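Local atomic coordinates of alanine racemase, biosynthetic (Pseudomonas aeruginosa PAO1, PDB entry 6A2F), a protein that belongs to the alanine racemase family, pairing an N-terminal TIM-barrel domain with a C-terminal domain built largely of beta strands. Residues F56-L61 with A65-L70; S73-L78 with N119-L124. All blocks are in the same frame, centred on the assembly; numbering follows the deposited sequence.

Contact 1. Residues F56-L61 with A65-L70; sequences FAVACL and AEVRAL
Val67 meets the strand with both of its methyl groups, one directed at Phe56 and the other at Val58. Its chi1 of 178° sets CG1 opposite the backbone N and CG2 opposite the carbonyl carbon, so the fork opens onto two strand residues that project on the same side of strand 55-58. Val67 CG1 comes to 3.8 Å from Phe56 CD2 and sits almost as near the ring's CG, approaching the phenyl at a slant. Val67 CG2 lies 4.0 Å from Val58 CG1, and the two valine side chains run alongside each other from opposite directions. A beta-branched residue suits this place, since its two methyls, branching at CB, let one short side chain touch two strand residues at once; Phe56 and Val67 both also touch Val46 of helix 42-48. Strand 55-58, helix 61-70 and strand 75-78 form one beta-alpha-beta unit of the TIM barrel, with the helix laid against the outer face of its strands; Ile76 of the next strand touches both Val58 and Val67. The helix starts close by, with Cys60 at its N-cap position and Glu63 OE1 accepting a hydrogen bond from the backbone N of Ala59. In the first turn Ala65 N donates to Leu61 O at 2.8 Å, with an N-H...O angle of 148°. Alanine is small enough to stand beside that carbonyl, its CB 3.5 Å from Leu61 O. The CB of Leu61 points away from 65-70, and its side chain packs on Leu90 and Ala91 of helix 87-93.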
loop_
_atom_site.group_PDB
_atom_site.type_symbol
_atom_site.label_atom_id
_atom_site.label_comp_id
_atom_site.label_asym_id
_atom_site.label_seq_id
_atom_site.Cartn_x
_atom_site.Cartn_y
_atom_site.Cartn_z
ATOM N N PHE A 56 -22.291 -12.141 -1.564
ATOM C CA PHE A 56 -21.053 -11.369 -1.482
ATOM C C PHE A 56 -21.172 -10.223 -0.493
ATOM O O PHE A 56 -22.236 -9.620 -0.362
ATOM C CB PHE A 56 -20.668 -10.827 -2.861
ATOM C CG PHE A 56 -20.370 -11.896 -3.868
ATOM C CD1 PHE A 56 -19.124 -12.511 -3.901
ATOM C CD2 PHE A 56 -21.335 -12.292 -4.785
ATOM C CE1 PHE A 56 -18.846 -13.502 -4.828
ATOM C CE2 PHE A 56 -21.064 -13.284 -5.718
ATOM C CZ PHE A 56 -19.819 -13.887 -5.740
ATOM N N ALA A 57 -20.076 -9.930 0.197
ATOM C CA ALA A 57 -20.015 -8.783 1.101
ATOM C C ALA A 57 -18.877 -7.838 0.703
ATOM O O ALA A 57 -17.748 -8.275 0.440
ATOM C CB ALA A 57 -19.856 -9.245 2.542
ATOM N N VAL A 58 -19.193 -6.544 0.652
ATOM C CA VAL A 58 -18.225 -5.496 0.301
ATOM C C VAL A 58 -18.275 -4.332 1.299
ATOM O O VAL A 58 -19.154 -4.285 2.161
ATOM C CB VAL A 58 -18.438 -4.976 -1.139
ATOM C CG1 VAL A 58 -18.088 -6.049 -2.168
ATOM C CG2 VAL A 58 -19.863 -4.464 -1.329
ATOM N N ALA A 59 -17.338 -3.393 1.163
ATOM C CA ALA A 59 -17.197 -2.268 2.097
ATOM C C ALA A 59 -17.920 -0.963 1.691
ATOM O O ALA A 59 -18.127 -0.073 2.530
ATOM C CB ALA A 59 -15.720 -1.994 2.347
ATOM N N CYS A 60 -18.285 -0.841 0.414
ATOM C CA CYS A 60 -18.888 0.391 -0.104
ATOM C C CYS A 60 -19.661 0.143 -1.397
ATOM O O CYS A 60 -19.552 -0.931 -1.997
ATOM C CB CYS A 60 -17.820 1.472 -0.326
ATOM S SG CYS A 60 -16.581 1.055 -1.575
ATOM N N LEU A 61 -20.427 1.153 -1.817
ATOM C CA LEU A 61 -21.322 1.061 -2.976
ATOM C C LEU A 61 -20.563 0.843 -4.284
ATOM O O LEU A 61 -21.025 0.098 -5.157
ATOM C CB LEU A 61 -22.199 2.318 -3.064
ATOM C CG LEU A 61 -23.316 2.427 -4.110
ATOM C CD1 LEU A 61 -24.533 1.604 -3.717
ATOM C CD2 LEU A 61 -23.715 3.884 -4.285
ATOM N N ALA A 65 -21.235 -2.140 -6.841
ATOM C CA ALA A 65 -21.598 -1.900 -8.241
ATOM C C ALA A 65 -20.805 -2.802 -9.173
ATOM O O ALA A 65 -21.346 -3.319 -10.147
ATOM C CB ALA A 65 -21.395 -0.437 -8.608
ATOM N N GLU A 66 -19.522 -2.981 -8.858
ATOM C CA GLU A 66 -18.653 -3.896 -9.583
ATOM C C GLU A 66 -19.150 -5.341 -9.469
ATOM O O GLU A 66 -19.190 -6.061 -10.469
ATOM C CB GLU A 66 -17.209 -3.769 -9.087
ATOM C CG GLU A 66 -16.215 -4.636 -9.846
ATOM C CD GLU A 66 -14.779 -4.483 -9.366
ATOM O OE1 GLU A 66 -13.870 -4.857 -10.137
ATOM O OE2 GLU A 66 -14.548 -4.000 -8.230
ATOM N N VAL A 67 -19.542 -5.753 -8.262
ATOM C CA VAL A 67 -20.059 -7.110 -8.038
ATOM C C VAL A 67 -21.381 -7.347 -8.782
ATOM O O VAL A 67 -21.540 -8.376 -9.444
ATOM C CB VAL A 67 -20.194 -7.452 -6.532
ATOM C CG1 VAL A 67 -20.772 -8.848 -6.343
ATOM C CG2 VAL A 67 -18.846 -7.353 -5.833
ATOM N N ARG A 68 -22.311 -6.393 -8.693
ATOM C CA ARG A 68 -23.608 -6.519 -9.364
ATOM C C ARG A 68 -23.452 -6.588 -10.881
ATOM O O ARG A 68 -24.186 -7.318 -11.559
ATOM C CB ARG A 68 -24.565 -5.383 -8.970
ATOM C CG ARG A 68 -25.949 -5.448 -9.616
ATOM C CD ARG A 68 -26.710 -6.723 -9.273
ATOM N NE ARG A 68 -27.261 -6.701 -7.919
ATOM C CZ ARG A 68 -27.410 -7.773 -7.142
ATOM N NH1 ARG A 68 -27.036 -8.972 -7.569
ATOM N NH2 ARG A 68 -27.922 -7.649 -5.926
ATOM N N ALA A 69 -22.488 -5.834 -11.406
ATOM C CA ALA A 69 -22.191 -5.861 -12.835
ATOM C C ALA A 69 -21.847 -7.276 -13.285
ATOM O O ALA A 69 -22.196 -7.677 -14.389
ATOM C CB ALA A 69 -21.058 -4.902 -13.166
ATOM N N LEU A 70 -21.174 -8.028 -12.415
ATOM C CA LEU A 70 -20.722 -9.381 -12.741
ATOM C C LEU A 70 -21.756 -10.460 -12.430
ATOM O O LEU A 70 -21.796 -11.486 -13.110
ATOM C CB LEU A 70 -19.399 -9.691 -12.042
ATOM C CG LEU A 70 -18.194 -8.917 -12.592
ATOM C CD1 LEU A 70 -17.089 -8.842 -11.551
ATOM C CD2 LEU A 70 -17.670 -9.521 -13.888
#

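Contact 2. Residues S73-L78 with N119-L124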
loop_
_atom_site.group_PDB
_atom_site.type_symbol
_atom_site.label_atom_id
_atom_site.label_comp_id
_atom_site.label_asym_id
_atom_site.label_seq_id
_atom_site.Cartn_x
_atom_site.Cartn_y
_atom_site.Cartn_z
ATOM N N SER A 73 -28.036 -11.456 -9.901
ATOM C CA SER A 73 -29.025 -11.870 -8.900
ATOM C C SER A 73 -28.486 -12.117 -7.486
ATOM O O SER A 73 -29.268 -12.221 -6.540
ATOM C CB SER A 73 -29.777 -13.107 -9.391
ATOM O OG SER A 73 -28.863 -14.099 -9.811
ATOM N N ALA A 74 -27.167 -12.214 -7.337
ATOM C CA ALA A 74 -26.583 -12.575 -6.048
ATOM C C ALA A 74 -26.863 -11.546 -4.951
ATOM O O ALA A 74 -26.989 -10.341 -5.218
ATOM C CB ALA A 74 -25.089 -12.807 -6.180
ATOM N N ARG A 75 -26.968 -12.041 -3.720
ATOM C CA ARG A 75 -27.060 -11.191 -2.540
ATOM C C ARG A 75 -25.735 -10.431 -2.352
ATOM O O ARG A 75 -24.664 -11.037 -2.300
ATOM C CB ARG A 75 -27.376 -12.038 -1.302
ATOM C CG ARG A 75 -27.792 -11.231 -0.082
ATOM C CD ARG A 75 -27.789 -12.069 1.188
ATOM N NE ARG A 75 -28.987 -12.904 1.354
ATOM C CZ ARG A 75 -30.029 -12.596 2.125
ATOM N NH1 ARG A 75 -30.055 -11.451 2.800
ATOM N NH2 ARG A 75 -31.052 -13.434 2.218
ATOM N N ILE A 76 -25.820 -9.105 -2.290
ATOM C CA ILE A 76 -24.654 -8.261 -2.014
ATOM C C ILE A 76 -24.910 -7.399 -0.773
ATOM O O ILE A 76 -25.824 -6.576 -0.749
ATOM C CB ILE A 76 -24.263 -7.360 -3.217
ATOM C CG1 ILE A 76 -24.116 -8.178 -4.510
ATOM C CG2 ILE A 76 -22.971 -6.608 -2.917
ATOM C CD1 ILE A 76 -24.078 -7.345 -5.774
ATOM N N LEU A 77 -24.095 -7.606 0.253
ATOM C CA LEU A 77 -24.211 -6.879 1.509
ATOM C C LEU A 77 -23.218 -5.722 1.584
ATOM O O LEU A 77 -22.025 -5.916 1.395
ATOM C CB LEU A 77 -23.973 -7.836 2.678
ATOM C CG LEU A 77 -23.833 -7.243 4.081
ATOM C CD1 LEU A 77 -25.133 -6.592 4.517
ATOM C CD2 LEU A 77 -23.409 -8.325 5.062
ATOM N N LEU A 78 -23.728 -4.522 1.845
ATOM C CA LEU A 78 -22.883 -3.384 2.196
ATOM C C LEU A 78 -22.606 -3.454 3.695
ATOM O O LEU A 78 -23.499 -3.207 4.507
ATOM C CB LEU A 78 -23.578 -2.060 1.868
ATOM C CG LEU A 78 -23.941 -1.677 0.430
ATOM C CD1 LEU A 78 -24.880 -0.476 0.447
ATOM C CD2 LEU A 78 -22.705 -1.379 -0.404
ATOM N N ASN A 119 -33.303 -5.777 1.929
ATOM C CA ASN A 119 -32.879 -6.453 3.150
ATOM C C ASN A 119 -32.061 -5.480 3.991
ATOM O O ASN A 119 -31.148 -4.819 3.486
ATOM C CB ASN A 119 -32.073 -7.718 2.849
ATOM C CG ASN A 119 -32.850 -8.725 2.026
ATOM O OD1 ASN A 119 -34.072 -8.833 2.127
ATOM N ND2 ASN A 119 -32.134 -9.475 1.204
ATOM N N VAL A 120 -32.426 -5.382 5.267
ATOM C CA VAL A 120 -31.796 -4.466 6.205
ATOM C C VAL A 120 -31.152 -5.269 7.334
ATOM O O VAL A 120 -31.812 -6.093 7.975
ATOM C CB VAL A 120 -32.816 -3.453 6.778
ATOM C CG1 VAL A 120 -32.180 -2.593 7.859
ATOM C CG2 VAL A 120 -33.387 -2.572 5.673
ATOM N N TRP A 121 -29.859 -5.037 7.548
ATOM C CA TRP A 121 -29.115 -5.646 8.645
ATOM C C TRP A 121 -28.807 -4.566 9.674
ATOM O O TRP A 121 -28.089 -3.603 9.383
ATOM C CB TRP A 121 -27.805 -6.259 8.138
ATOM C CG TRP A 121 -27.976 -7.382 7.149
ATOM C CD1 TRP A 121 -28.374 -7.277 5.844
ATOM C CD2 TRP A 121 -27.737 -8.778 7.384
ATOM N NE1 TRP A 121 -28.406 -8.520 5.255
ATOM C CE2 TRP A 121 -28.015 -9.459 6.174
ATOM C CE3 TRP A 121 -27.317 -9.521 8.498
ATOM C CZ2 TRP A 121 -27.892 -10.852 6.050
ATOM C CZ3 TRP A 121 -27.196 -10.910 8.372
ATOM C CH2 TRP A 121 -27.476 -11.555 7.155
ATOM N N LEU A 122 -29.372 -4.717 10.867
ATOM C CA LEU A 122 -29.118 -3.799 11.966
ATOM C C LEU A 122 -27.837 -4.223 12.653
ATOM O O LEU A 122 -27.682 -5.391 13.022
ATOM C CB LEU A 122 -30.278 -3.807 12.973
ATOM C CG LEU A 122 -31.606 -3.152 12.596
ATOM C CD1 LEU A 122 -32.660 -3.445 13.652
ATOM C CD2 LEU A 122 -31.437 -1.650 12.419
ATOM N N LYS A 123 -26.919 -3.277 12.819
ATOM C CA LYS A 123 -25.626 -3.589 13.405
ATOM C C LYS A 123 -25.574 -3.305 14.892
ATOM O O LYS A 123 -25.758 -2.172 15.333
ATOM C CB LYS A 123 -24.489 -2.860 12.682
ATOM C CG LYS A 123 -23.104 -3.295 13.156
ATOM C CD LYS A 123 -21.989 -2.702 12.316
ATOM C CE LYS A 123 -21.961 -3.300 10.920
ATOM N NZ LYS A 123 -20.855 -2.706 10.123
ATOM N N LEU A 124 -25.317 -4.360 15.652
ATOM C CA LEU A 124 -25.063 -4.254 17.074
ATOM C C LEU A 124 -23.586 -3.985 17.322
ATOM O O LEU A 124 -22.715 -4.672 16.776
ATOM C CB LEU A 124 -25.474 -5.553 17.777
ATOM C CG LEU A 124 -25.071 -5.739 19.242
ATOM C CD1 LEU A 124 -25.877 -4.824 20.156
ATOM C CD2 LEU A 124 -25.236 -7.195 19.641
#
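The indole of Trp121 takes a methyl group of Leu77 over one face and the guanidinium of Arg75 at its edge. Leu77 CD1 stands 3.9 Å from the centroid of the five-membered ring, 24° off the ring normal, a CH-pi contact whose closest approach is 3.6 Å to Trp121 CD1. Leucine suits the indole face because its methyl C-H groups can rest on the pi cloud. Arg75 NH1 lies near the ring plane, 3.9 Å from Trp121 CZ2, and the guanidinium is turned 81° against the indole. Toward the Asn119 amide it is far closer to parallel. The bend of the arginine chain at chi3 swings its end round to these partners. Strands 75-78 and 119-123 are not paired: their axes pass 8.8 Å apart at 35°, and both send these side chains into the interior of the TIM barrel. Asp97, from the chain that runs between them, ties the polar groups together. Its OD2 accepts a hydrogen bond from Trp121 NE1 and forms a salt bridge with Arg75 NH1, while its OD1 accepts a hydrogen bond from Asn119 ND2. Two donors, Arg75 NH1 and Asn119 ND2, can therefore sit 3.3 Å apart without bonding each other. Arginine and asparagine suit this carboxylate-lined end of the contact, where Glu153 forms a second salt bridge with Arg75 NH1 and Arg152 donates to Asn119 OD1.

Overall arrangement
The two contacts lie in the N-terminal TIM-barrel domain, with centres about 11 Å apart. They come in series along the chain: contact 1 closes within helix 61-70, and contact 2 opens just after it, with residues 73-78, which carry strand 75-78, the neighbour of strand 55-58 in a parallel sheet. Phe56 N and Arg75 O, 2.7 Å apart, probably form a hydrogen bond between those strands, and Arg68 NH1 probably bonds Ala74 O. Strand 75-78 thus serves both sides of the barrel wall, with Ile76 turned out to the helix of contact 1 and Arg75 and Leu77 turned in to contact 2.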